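Local coordinates for protein gene product PA4716 (PDB 1U0K) that is of unknown function but belongs to the PhzF family and may be an isomerase, perhaps an epimerase, at residues L168-A173 with A229-E234. Residues are numbered along the deposited sequence; the frame is centred on the assembly and turned at random.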
loop_
_atom_site.group_PDB
_atom_site.type_symbol
_atom_site.label_atom_id
_atom_site.label_comp_id
_atom_site.label_asym_id
_atom_site.label_seq_id
_atom_site.Cartn_x
_atom_site.Cartn_y
_atom_site.Cartn_z
ATOM N N LEU A 168 -6.479 -21.070 11.905
ATOM C CA LEU A 168 -6.330 -21.797 10.657
ATOM C C LEU A 168 -7.679 -22.434 10.329
ATOM O O LEU A 168 -8.244 -23.152 11.153
ATOM C CB LEU A 168 -5.237 -22.860 10.777
ATOM C CG LEU A 168 -3.870 -22.383 11.271
ATOM C CD1 LEU A 168 -2.877 -23.529 11.239
ATOM C CD2 LEU A 168 -3.357 -21.207 10.432
ATOM N N LEU A 169 -8.199 -22.112 9.148
ATOM C CA LEU A 169 -9.522 -22.544 8.715
ATOM C C LEU A 169 -9.381 -23.414 7.477
ATOM O O LEU A 169 -9.297 -22.889 6.379
ATOM C CB LEU A 169 -10.388 -21.323 8.390
ATOM C CG LEU A 169 -11.882 -21.611 8.238
ATOM C CD1 LEU A 169 -12.499 -21.991 9.575
ATOM C CD2 LEU A 169 -12.588 -20.419 7.627
ATOM N N PRO A 170 -9.302 -24.737 7.650
ATOM C CA PRO A 170 -9.156 -25.636 6.502
ATOM C C PRO A 170 -10.380 -25.611 5.587
ATOM O O PRO A 170 -11.495 -25.879 6.044
ATOM C CB PRO A 170 -8.949 -27.005 7.152
ATOM C CG PRO A 170 -8.503 -26.716 8.523
ATOM C CD PRO A 170 -9.262 -25.478 8.917
ATOM N N VAL A 171 -10.162 -25.236 4.334
ATOM C CA VAL A 171 -11.197 -25.187 3.305
ATOM C C VAL A 171 -10.725 -25.948 2.064
ATOM O O VAL A 171 -9.548 -26.306 1.964
ATOM C CB VAL A 171 -11.551 -23.731 2.919
ATOM C CG1 VAL A 171 -12.144 -23.004 4.120
ATOM C CG2 VAL A 171 -10.336 -22.974 2.380
ATOM N N THR A 172 -11.634 -26.178 1.118
ATOM C CA THR A 172 -11.297 -26.889 -0.115
ATOM C C THR A 172 -10.580 -25.955 -1.076
ATOM O O THR A 172 -10.759 -24.737 -1.021
ATOM C CB THR A 172 -12.559 -27.443 -0.830
ATOM O OG1 THR A 172 -13.457 -26.375 -1.144
ATOM C CG2 THR A 172 -13.371 -28.357 0.060
ATOM N N ALA A 173 -9.787 -26.536 -1.972
ATOM C CA ALA A 173 -9.114 -25.769 -3.018
ATOM C C ALA A 173 -10.091 -24.901 -3.810
ATOM O O ALA A 173 -9.775 -23.768 -4.168
ATOM C CB ALA A 173 -8.358 -26.710 -3.960
ATOM N N ALA A 229 2.705 -25.081 9.086
ATOM C CA ALA A 229 3.594 -26.235 9.017
ATOM C C ALA A 229 3.382 -27.143 10.211
ATOM O O ALA A 229 3.320 -28.360 10.047
ATOM C CB ALA A 229 5.047 -25.794 8.954
ATOM N N ALA A 230 3.272 -26.552 11.400
ATOM C CA ALA A 230 3.100 -27.311 12.640
ATOM C C ALA A 230 1.754 -28.026 12.650
ATOM O O ALA A 230 1.652 -29.139 13.162
ATOM C CB ALA A 230 3.217 -26.407 13.847
ATOM N N TYR A 231 0.740 -27.380 12.081
ATOM C CA TYR A 231 -0.604 -27.943 11.978
ATOM C C TYR A 231 -0.613 -29.164 11.074
ATOM O O TYR A 231 -1.134 -30.217 11.448
ATOM C CB TYR A 231 -1.582 -26.901 11.419
ATOM C CG TYR A 231 -3.006 -27.404 11.248
ATOM C CD1 TYR A 231 -3.956 -27.195 12.237
ATOM C CD2 TYR A 231 -3.393 -28.067 10.095
ATOM C CE1 TYR A 231 -5.256 -27.656 12.090
ATOM C CE2 TYR A 231 -4.691 -28.537 9.935
ATOM C CZ TYR A 231 -5.610 -28.329 10.938
ATOM O OH TYR A 231 -6.900 -28.793 10.765
ATOM N N LEU A 232 -0.052 -29.017 9.877
ATOM C CA LEU A 232 -0.013 -30.104 8.907
ATOM C C LEU A 232 0.710 -31.322 9.485
ATOM O O LEU A 232 0.254 -32.442 9.328
ATOM C CB LEU A 232 0.631 -29.649 7.593
ATOM C CG LEU A 232 -0.152 -28.595 6.796
ATOM C CD1 LEU A 232 0.687 -28.023 5.676
ATOM C CD2 LEU A 232 -1.446 -29.175 6.229
ATOM N N VAL A 233 1.804 -31.092 10.198
ATOM C CA VAL A 233 2.572 -32.176 10.804
ATOM C C VAL A 233 1.822 -32.807 11.991
ATOM O O VAL A 233 1.854 -34.026 12.175
ATOM C CB VAL A 233 3.983 -31.667 11.199
ATOM C CG1 VAL A 233 4.703 -32.635 12.112
ATOM C CG2 VAL A 233 4.798 -31.425 9.942
ATOM N N GLU A 234 1.143 -31.978 12.777
ATOM C CA GLU A 234 0.389 -32.434 13.948
ATOM C C GLU A 234 -0.761 -33.370 13.553
ATOM O O GLU A 234 -1.040 -34.351 14.253
ATOM C CB GLU A 234 -0.148 -31.222 14.727
ATOM C CG GLU A 234 -1.104 -31.535 15.873
ATOM C CD GLU A 234 -0.486 -32.417 16.938
ATOM O OE1 GLU A 234 0.568 -32.039 17.496
ATOM O OE2 GLU A 234 -1.065 -33.492 17.222
#
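The phenol OH of Tyr-231, on helix 222-234, lies 3.5 Å from CG of Pro-170 and makes its hydrogen bond to the backbone O of Pro-156, so the buried hydroxyl has a polar partner even though its neighbour across this contact is a carbon. That bond would help fix the far end of the ring beside the proline, whose CG also approaches Tyr-231 CZ at 4.1 Å; the two side chains cross at about a right angle. At the near end of the tyrosine, CD1 of Leu-168 packs on Tyr-231 CB at 3.6 Å and stands 3.9 Å from Tyr-231 CG, running past the aromatic side chain in the opposite direction. The ring reaches the strand because its CG is anti to the backbone N (chi1 179°), which carries the phenol outward from the helix, toward the strand. Both aliphatic groups meet the ring obliquely, and no hydrogen bond joins the two segments. In the fold this is helix-on-strand packing: Leu-168 and Pro-170 on strand 166-170 both turn toward the helix, while Leu-169 between them points away. Helix 222-234 also touches strands 117-129 and 256-262, consistent with a helix wrapped by strands in a lobe of the diaminopimelate epimerase-like fold; the predicted active-site Glu-48 lies away from here. Strand 166-170 runs antiparallel to 158-161 and parallel to 196-201. The contact is small, burying 139 Å² in all, yet its three touching residues are buried. Tyr-235, four residues on and just past the end of the helix, meets the Tyr-231 ring with planes at about 40°, and His-155 packs on the same tyrosine.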